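PDB 1SU1: hypothetical protein yfcE from Escherichia coli, which is of unknown function but belongs to the calcineurin-like phosphoesterase superfamily and holds zinc ions at two metal sites. Local coordinates for residues Pro155-Arg160 and Phe164-Gly169; Asn137-Ala140 and Val146-Tyr149; Leu45-Gln50 and Ile193-Gln198. All blocks are in the same frame, centred on the assembly; numbering follows the deposited sequence.

Interaction 1. Residues Pro155-Arg160 and Phe164-Gly169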
loop_
_atom_site.group_PDB
_atom_site.type_symbol
_atom_site.label_atom_id
_atom_site.label_comp_id
_atom_site.label_asym_id
_atom_site.label_seq_id
_atom_site.Cartn_x
_atom_site.Cartn_y
_atom_site.Cartn_z
ATOM N N PRO A 155 10.996 24.524 10.295
ATOM C CA PRO A 155 9.774 25.337 10.315
ATOM C C PRO A 155 9.633 26.262 9.112
ATOM O O PRO A 155 10.610 26.853 8.656
ATOM C CB PRO A 155 9.909 26.112 11.619
ATOM C CG PRO A 155 11.382 26.413 11.633
ATOM C CD PRO A 155 11.990 25.065 11.242
ATOM N N VAL A 156 8.414 26.378 8.600
ATOM C CA VAL A 156 8.163 27.243 7.466
ATOM C C VAL A 156 6.779 27.855 7.600
ATOM O O VAL A 156 5.859 27.228 8.124
ATOM C CB VAL A 156 8.251 26.452 6.114
ATOM C CG1 VAL A 156 7.911 27.363 4.946
ATOM C CG2 VAL A 156 9.649 25.874 5.933
ATOM N N ALA A 157 6.640 29.090 7.136
ATOM C CA ALA A 157 5.355 29.783 7.169
ATOM C C ALA A 157 5.511 30.923 6.181
ATOM O O ALA A 157 6.016 31.993 6.524
ATOM C CB ALA A 157 5.061 30.323 8.572
ATOM N N GLU A 158 5.100 30.688 4.940
ATOM C CA GLU A 158 5.245 31.705 3.915
ATOM C C GLU A 158 4.488 31.361 2.644
ATOM O O GLU A 158 4.083 30.221 2.429
ATOM C CB GLU A 158 6.725 31.872 3.565
ATOM C CG GLU A 158 7.337 30.640 2.923
ATOM C CD GLU A 158 8.807 30.813 2.581
ATOM O OE1 GLU A 158 9.172 31.876 2.033
ATOM O OE2 GLU A 158 9.598 29.882 2.849
ATOM N N GLN A 159 4.307 32.364 1.799
ATOM C CA GLN A 159 3.644 32.167 0.528
ATOM C C GLN A 159 4.747 31.842 -0.466
ATOM O O GLN A 159 5.729 32.574 -0.572
ATOM C CB GLN A 159 2.933 33.441 0.090
ATOM C CG GLN A 159 2.090 33.262 -1.151
ATOM C CD GLN A 159 1.755 34.578 -1.805
ATOM O OE1 GLN A 159 2.621 35.226 -2.401
ATOM N NE2 GLN A 159 0.498 34.993 -1.690
ATOM N N ARG A 160 4.599 30.728 -1.168
ATOM C CA ARG A 160 5.578 30.316 -2.168
ATOM C C ARG A 160 4.859 30.195 -3.497
ATOM O O ARG A 160 4.188 29.197 -3.759
ATOM C CB ARG A 160 6.204 28.978 -1.788
ATOM C CG ARG A 160 7.448 29.102 -0.934
ATOM C CD ARG A 160 8.646 28.459 -1.633
ATOM N NE ARG A 160 9.894 28.668 -0.901
ATOM C CZ ARG A 160 11.031 29.067 -1.472
ATOM N NH1 ARG A 160 11.072 29.302 -2.783
ATOM N NH2 ARG A 160 12.132 29.241 -0.743
ATOM N N PHE A 164 0.418 28.590 -0.153
ATOM C CA PHE A 164 1.097 28.807 1.116
ATOM C C PHE A 164 1.718 27.504 1.612
ATOM O O PHE A 164 1.107 26.442 1.502
ATOM C CB PHE A 164 0.097 29.298 2.170
ATOM C CG PHE A 164 -0.485 30.650 1.886
ATOM C CD1 PHE A 164 0.286 31.802 2.033
ATOM C CD2 PHE A 164 -1.814 30.776 1.484
ATOM C CE1 PHE A 164 -0.261 33.068 1.784
ATOM C CE2 PHE A 164 -2.372 32.029 1.230
ATOM C CZ PHE A 164 -1.592 33.185 1.381
ATOM N N HIS A 165 2.931 27.586 2.146
ATOM C CA HIS A 165 3.600 26.417 2.717
ATOM C C HIS A 165 3.637 26.622 4.236
ATOM O O HIS A 165 3.939 27.729 4.714
ATOM C CB HIS A 165 5.041 26.277 2.211
ATOM C CG HIS A 165 5.153 25.861 0.779
ATOM N ND1 HIS A 165 6.311 25.328 0.254
ATOM C CD2 HIS A 165 4.274 25.931 -0.249
ATOM C CE1 HIS A 165 6.142 25.090 -1.033
ATOM N NE2 HIS A 165 4.914 25.448 -1.363
ATOM N N PHE A 166 3.336 25.567 4.990
ATOM C CA PHE A 166 3.362 25.644 6.444
ATOM C C PHE A 166 3.906 24.340 7.036
ATOM O O PHE A 166 3.367 23.261 6.764
ATOM C CB PHE A 166 1.964 25.930 7.005
ATOM C CG PHE A 166 1.927 26.012 8.514
ATOM C CD1 PHE A 166 2.585 27.044 9.193
ATOM C CD2 PHE A 166 1.257 25.045 9.257
ATOM C CE1 PHE A 166 2.573 27.105 10.592
ATOM C CE2 PHE A 166 1.240 25.098 10.654
ATOM C CZ PHE A 166 1.900 26.132 11.322
ATOM N N ASN A 167 4.970 24.457 7.837
ATOM C CA ASN A 167 5.622 23.326 8.499
ATOM C C ASN A 167 5.916 23.726 9.952
ATOM O O ASN A 167 6.715 24.623 10.188
ATOM C CB ASN A 167 6.926 22.984 7.769
ATOM C CG ASN A 167 7.597 21.726 8.308
ATOM O OD1 ASN A 167 7.395 21.334 9.468
ATOM N ND2 ASN A 167 8.426 21.090 7.459
ATOM N N PRO A 168 5.291 23.042 10.939
ATOM C CA PRO A 168 5.423 23.253 12.401
ATOM C C PRO A 168 6.799 22.936 12.929
ATOM O O PRO A 168 7.127 23.278 14.059
ATOM C CB PRO A 168 4.419 22.274 13.020
ATOM C CG PRO A 168 3.406 22.115 11.987
ATOM C CD PRO A 168 4.144 22.162 10.648
ATOM N N GLY A 169 7.603 22.280 12.103
ATOM C CA GLY A 169 8.930 21.887 12.522
ATOM C C GLY A 169 8.738 20.672 13.407
ATOM O O GLY A 169 7.611 20.169 13.524
HETATM O O HOH W 1 5.044 26.420 -4.054
#
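Backbone amides and carbonyls of Val-156 and Asn-167 exchange two hydrogen bonds, as do those of Glu-158 and His-165. Val-156 N lies 2.9 Å from Asn-167 O, and His-165 N reaches Glu-158 O at the same distance, 2.9 Å. CA-H...O contacts add to these, the shortest from Pro-155 CA to Asn-167 O at 3.1 Å. Strands 156-160 and 164-167 thus form the arms of an antiparallel beta hairpin (176° between them) at one margin of a mixed sheet. Asn-167 OD1 accepts from Gly-169 N at 2.8 Å, forming an Asx turn.

Apolar contact is split between the two faces. On one, Ala-157 CB meets the edge of the Phe-166 ring, and Gln-159, its CG anti to the backbone N (chi1 -174°), lays CB and CG along Phe-164, with Gln-159 CB 3.6 Å from Phe-164 CE1; amide and ring planes are 39° apart. Val-204 of strand 200-205, in the other sheet, touches both Ala-157 and Phe-164. On the other face, Val-156 CG1 runs alongside His-165 CB, and Arg-160 CB sits over the His-165 ring, 3.8 Å from its centroid, a CH-pi contact. A water joins His-165 NE2 to Arg-160 O, 2.9 Å from each.

Interaction 2. Residues Asn137-Ala140 and Val146-Tyr149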
loop_
_atom_site.group_PDB
_atom_site.type_symbol
_atom_site.label_atom_id
_atom_site.label_comp_id
_atom_site.label_asym_id
_atom_site.label_seq_id
_atom_site.Cartn_x
_atom_site.Cartn_y
_atom_site.Cartn_z
ATOM N N ASN A 137 7.531 18.054 -4.400
ATOM C CA ASN A 137 6.579 17.218 -5.118
ATOM C C ASN A 137 5.188 17.660 -4.681
ATOM O O ASN A 137 4.523 16.994 -3.882
ATOM C CB ASN A 137 6.763 15.746 -4.784
ATOM C CG ASN A 137 5.885 14.855 -5.653
ATOM O OD1 ASN A 137 5.521 13.746 -5.265
ATOM N ND2 ASN A 137 5.542 15.347 -6.839
ATOM N N LEU A 138 4.764 18.794 -5.221
ATOM C CA LEU A 138 3.493 19.408 -4.886
ATOM C C LEU A 138 2.220 18.721 -5.352
ATOM O O LEU A 138 2.133 18.237 -6.477
ATOM C CB LEU A 138 3.479 20.847 -5.408
ATOM C CG LEU A 138 4.601 21.764 -4.907
ATOM C CD1 LEU A 138 4.512 23.133 -5.585
ATOM C CD2 LEU A 138 4.487 21.906 -3.402
ATOM N N PRO A 139 1.216 18.650 -4.471
ATOM C CA PRO A 139 -0.057 18.032 -4.829
ATOM C C PRO A 139 -0.708 19.096 -5.703
ATOM O O PRO A 139 -0.245 20.235 -5.726
ATOM C CB PRO A 139 -0.774 17.912 -3.489
ATOM C CG PRO A 139 0.332 17.808 -2.510
ATOM C CD PRO A 139 1.302 18.837 -3.014
ATOM N N ALA A 140 -1.762 18.749 -6.426
ATOM C CA ALA A 140 -2.425 19.743 -7.256
ATOM C C ALA A 140 -3.267 20.593 -6.314
ATOM O O ALA A 140 -4.108 20.075 -5.589
ATOM C CB ALA A 140 -3.309 19.058 -8.301
ATOM N N VAL A 146 -3.191 25.852 1.084
ATOM C CA VAL A 146 -2.019 25.641 1.919
ATOM C C VAL A 146 -1.488 24.216 1.958
ATOM O O VAL A 146 -2.229 23.285 2.251
ATOM C CB VAL A 146 -2.309 26.059 3.395
ATOM C CG1 VAL A 146 -1.029 25.981 4.219
ATOM C CG2 VAL A 146 -2.908 27.472 3.444
ATOM N N LEU A 147 -0.200 24.046 1.677
ATOM C CA LEU A 147 0.405 22.726 1.785
ATOM C C LEU A 147 0.943 22.633 3.226
ATOM O O LEU A 147 1.870 23.361 3.594
ATOM C CB LEU A 147 1.566 22.562 0.801
ATOM C CG LEU A 147 2.439 21.321 1.073
ATOM C CD1 LEU A 147 1.640 20.052 0.826
ATOM C CD2 LEU A 147 3.674 21.345 0.182
ATOM N N VAL A 148 0.353 21.759 4.039
ATOM C CA VAL A 148 0.772 21.581 5.432
ATOM C C VAL A 148 1.548 20.272 5.596
ATOM O O VAL A 148 0.985 19.187 5.416
ATOM C CB VAL A 148 -0.455 21.547 6.386
ATOM C CG1 VAL A 148 0.007 21.327 7.818
ATOM C CG2 VAL A 148 -1.251 22.843 6.276
ATOM N N TYR A 149 2.826 20.370 5.963
ATOM C CA TYR A 149 3.677 19.185 6.120
ATOM C C TYR A 149 4.759 19.269 7.220
ATOM O O TYR A 149 5.049 20.351 7.752
ATOM C CB TYR A 149 4.399 18.917 4.812
ATOM C CG TYR A 149 5.391 20.002 4.462
ATOM C CD1 TYR A 149 4.960 21.281 4.104
ATOM C CD2 TYR A 149 6.767 19.761 4.520
ATOM C CE1 TYR A 149 5.879 22.303 3.816
ATOM C CE2 TYR A 149 7.688 20.774 4.233
ATOM C CZ TYR A 149 7.236 22.036 3.881
ATOM O OH TYR A 149 8.154 23.019 3.578
#
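Leu-147 meets Leu-138 and Pro-139 with its methyl groups, so no aromatic ring takes part; the flat group nearby is the Tyr-149 ring of segment 146-149, which has the backbone O of Leu-147 in plane at its edge, 3.8 Å from Tyr-149 CD1. Pro-135 packs against Tyr-149 from the preceding loop, and Asn-167 touches it from the neighbouring strand.

Across the contact, each delta carbon of Leu-147 takes one partner. CD2 comes within 3.7 Å of Leu-138 CD2, the two side chains crossing at a slant, while CD1 stands 4.0 Å from Pro-139 CD, with the leucine and the pyrrolidine ring set at about a right angle. The CB of Leu-147 points toward the loop; with CG anti to the backbone N (chi1 167°) and chi2 66°, CD1 is left by Pro-139 and CD2 by Leu-138. In Leu-138, CD1 continues the extended chain (chi2 176°), leaving CD2 as the branch that turns to Leu-147.

Strand 146-148 alternates its residues: Val-146 and Val-148 lie on the face turned to Ile-206 and Leu-59, and Leu-147 on the opposite one, where the loop between strands 124-128 and 146-148 folds back over the sheet. Phe-126 extends the patch by touching both Pro-139 and Leu-147, and His-165 meets Leu-138. With only 99 Å² buried and the nearest CA atoms 8.1 Å apart, the loop rests here on carbon contacts alone, whose chemistry imposes little direction and probably leaves its exact seating to the surrounding residues.

Interaction 3. Residues Leu45-Gln50 and Ile193-Gln198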
loop_
_atom_site.group_PDB
_atom_site.type_symbol
_atom_site.label_atom_id
_atom_site.label_comp_id
_atom_site.label_asym_id
_atom_site.label_seq_id
_atom_site.Cartn_x
_atom_site.Cartn_y
_atom_site.Cartn_z
ATOM N N LEU A 45 0.655 18.058 24.888
ATOM C CA LEU A 45 -0.638 17.768 25.490
ATOM C C LEU A 45 -1.110 18.797 26.525
ATOM O O LEU A 45 -2.318 18.995 26.690
ATOM C CB LEU A 45 -0.624 16.363 26.104
ATOM C CG LEU A 45 -1.060 15.195 25.196
ATOM C CD1 LEU A 45 -0.401 15.286 23.836
ATOM C CD2 LEU A 45 -0.700 13.874 25.871
ATOM N N GLU A 46 -0.190 19.457 27.228
ATOM C CA GLU A 46 -0.644 20.453 28.203
ATOM C C GLU A 46 -1.051 21.699 27.420
ATOM O O GLU A 46 -2.049 22.346 27.737
ATOM C CB GLU A 46 0.439 20.770 29.256
ATOM C CG GLU A 46 1.448 21.868 28.900
ATOM C CD GLU A 46 2.271 22.334 30.110
ATOM O OE1 GLU A 46 3.158 21.586 30.578
ATOM O OE2 GLU A 46 2.019 23.456 30.598
ATOM N N LEU A 47 -0.299 22.009 26.368
ATOM C CA LEU A 47 -0.619 23.160 25.533
ATOM C C LEU A 47 -1.939 22.929 24.801
ATOM O O LEU A 47 -2.768 23.840 24.697
ATOM C CB LEU A 47 0.503 23.420 24.527
ATOM C CG LEU A 47 1.797 23.968 25.144
ATOM C CD1 LEU A 47 2.901 24.017 24.115
ATOM C CD2 LEU A 47 1.533 25.361 25.707
ATOM N N PHE A 48 -2.151 21.706 24.317
ATOM C CA PHE A 48 -3.390 21.400 23.615
ATOM C C PHE A 48 -4.584 21.618 24.529
ATOM O O PHE A 48 -5.572 22.244 24.142
ATOM C CB PHE A 48 -3.403 19.949 23.107
ATOM C CG PHE A 48 -4.699 19.558 22.445
ATOM C CD1 PHE A 48 -5.181 20.283 21.354
ATOM C CD2 PHE A 48 -5.443 18.483 22.916
ATOM C CE1 PHE A 48 -6.389 19.943 20.743
ATOM C CE2 PHE A 48 -6.656 18.132 22.309
ATOM C CZ PHE A 48 -7.127 18.866 21.224
ATOM N N ALA A 49 -4.495 21.089 25.744
ATOM C CA ALA A 49 -5.583 21.229 26.711
ATOM C C ALA A 49 -5.915 22.688 27.040
ATOM O O ALA A 49 -7.032 22.987 27.452
ATOM C CB ALA A 49 -5.242 20.475 27.991
ATOM N N GLN A 50 -4.959 23.594 26.847
ATOM C CA GLN A 50 -5.180 25.012 27.154
ATOM C C GLN A 50 -5.584 25.842 25.936
ATOM O O GLN A 50 -6.154 26.932 26.078
ATOM C CB GLN A 50 -3.909 25.630 27.758
ATOM C CG GLN A 50 -3.312 24.831 28.900
ATOM C CD GLN A 50 -2.029 25.439 29.437
ATOM O OE1 GLN A 50 -1.302 26.132 28.722
ATOM N NE2 GLN A 50 -1.735 25.163 30.700
ATOM N N ILE A 193 5.327 28.009 16.672
ATOM C CA ILE A 193 5.608 28.469 18.032
ATOM C C ILE A 193 6.602 27.607 18.800
ATOM O O ILE A 193 6.484 26.382 18.818
ATOM C CB ILE A 193 4.306 28.491 18.842
ATOM C CG1 ILE A 193 3.228 29.248 18.053
ATOM C CG2 ILE A 193 4.547 29.104 20.219
ATOM C CD1 ILE A 193 1.819 29.076 18.607
ATOM N N ALA A 194 7.572 28.249 19.451
ATOM C CA ALA A 194 8.573 27.524 20.246
ATOM C C ALA A 194 7.862 26.794 21.378
ATOM O O ALA A 194 6.963 27.354 22.009
ATOM C CB ALA A 194 9.610 28.488 20.810
ATOM N N LEU A 195 8.243 25.538 21.607
ATOM C CA LEU A 195 7.609 24.729 22.643
ATOM C C LEU A 195 7.898 25.187 24.084
ATOM O O LEU A 195 7.037 25.032 24.957
ATOM C CB LEU A 195 8.017 23.257 22.509
ATOM C CG LEU A 195 6.959 22.253 22.034
ATOM C CD1 LEU A 195 7.416 20.863 22.439
ATOM C CD2 LEU A 195 5.592 22.528 22.662
ATOM N N ASN A 196 9.096 25.718 24.340
ATOM C CA ASN A 196 9.432 26.176 25.685
ATOM C C ASN A 196 8.928 27.602 25.954
ATOM O O ASN A 196 8.090 27.820 26.822
ATOM C CB ASN A 196 10.955 26.103 25.921
ATOM C CG ASN A 196 11.769 26.665 24.760
ATOM O OD1 ASN A 196 11.410 27.678 24.164
ATOM N ND2 ASN A 196 12.893 26.013 24.452
ATOM N N ASP A 197 9.440 28.548 25.178
ATOM C CA ASP A 197 9.138 29.973 25.289
ATOM C C ASP A 197 7.711 30.372 24.923
ATOM O O ASP A 197 7.153 31.322 25.487
ATOM C CB ASP A 197 10.077 30.750 24.361
ATOM C CG ASP A 197 11.090 31.575 25.111
ATOM O OD1 ASP A 197 12.291 31.510 24.770
ATOM O OD2 ASP A 197 10.691 32.305 26.049
ATOM N N GLN A 198 7.140 29.661 23.953
ATOM C CA GLN A 198 5.814 29.972 23.406
ATOM C C GLN A 198 5.954 31.249 22.591
ATOM O O GLN A 198 5.012 32.010 22.435
ATOM C CB GLN A 198 4.759 30.154 24.502
ATOM C CG GLN A 198 3.818 28.965 24.629
ATOM C CD GLN A 198 2.505 29.305 25.314
ATOM O OE1 GLN A 198 1.442 29.269 24.689
ATOM N NE2 GLN A 198 2.568 29.630 26.606
#
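Leu-47, on helix 38-51, carries the helix side of this contact, with one delta carbon directed at Leu-195 and the other at Gln-198. Its CG lies beside the backbone N and anti to the carbonyl carbon (chi1 -71°), and CD1 continues the extended line of the chain to stop 3.4 Å from Leu-195 CD2. That spacing is tighter than ordinary van der Waals contact. Leu-195 has a first torsion well away from a staggered position (chi1 -110°), consistent with a strained or imprecisely placed side chain, so the exact closeness should be read with caution.

Leu-47 CD2 faces the amide of Gln-198, 4.0 Å from OE1, the two side chains running alongside in opposite senses. The chi1 of Gln-198 (-104°) is also off a staggered position, but beyond CG the chain is extended, which carries the amide to Leu-47 CD2. Gln-198 follows residues 195-197, which have helical backbone angles but lack the regular helix bonds. Helix 38-51 belongs to a beta-alpha-beta crossover joining parallel strands 27-31 and 55-58; Leu-47 also packs on Met-29 of the first. Tyr-182 of strand 181-186 touches Leu-47, Leu-195 and Gln-198 alike.

The contact between the two segments is therefore mainly apolar, a leucine pair bordered by the amide of an exposed glutamine, and a hydrogen bond from Arg-43 NE of the helix to Leu-195 O adds a directional link.

How the interactions relate
Interactions 1 and 2 belong to one sheet, with centres 10 Å apart. Strand 146-148 flanks strand 163-167, and probable hydrogen bonds run from Leu-147 N to Phe-164 O (2.7 Å) and from Phe-166 N to Leu-147 O (3.0 Å). The chain between strands 146-148 and 156-160 carries the zinc ligands His-151 and His-153, and the Gly-169 end of interaction 1 is about 9 Å from a zinc ion. Interaction 3 belongs to the other sheet and its helix, its centre 19 Å from that of interaction 1 and 26 Å from that of interaction 2. The side chains of Leu-147 and Leu-195 each stay about 14 Å from zinc.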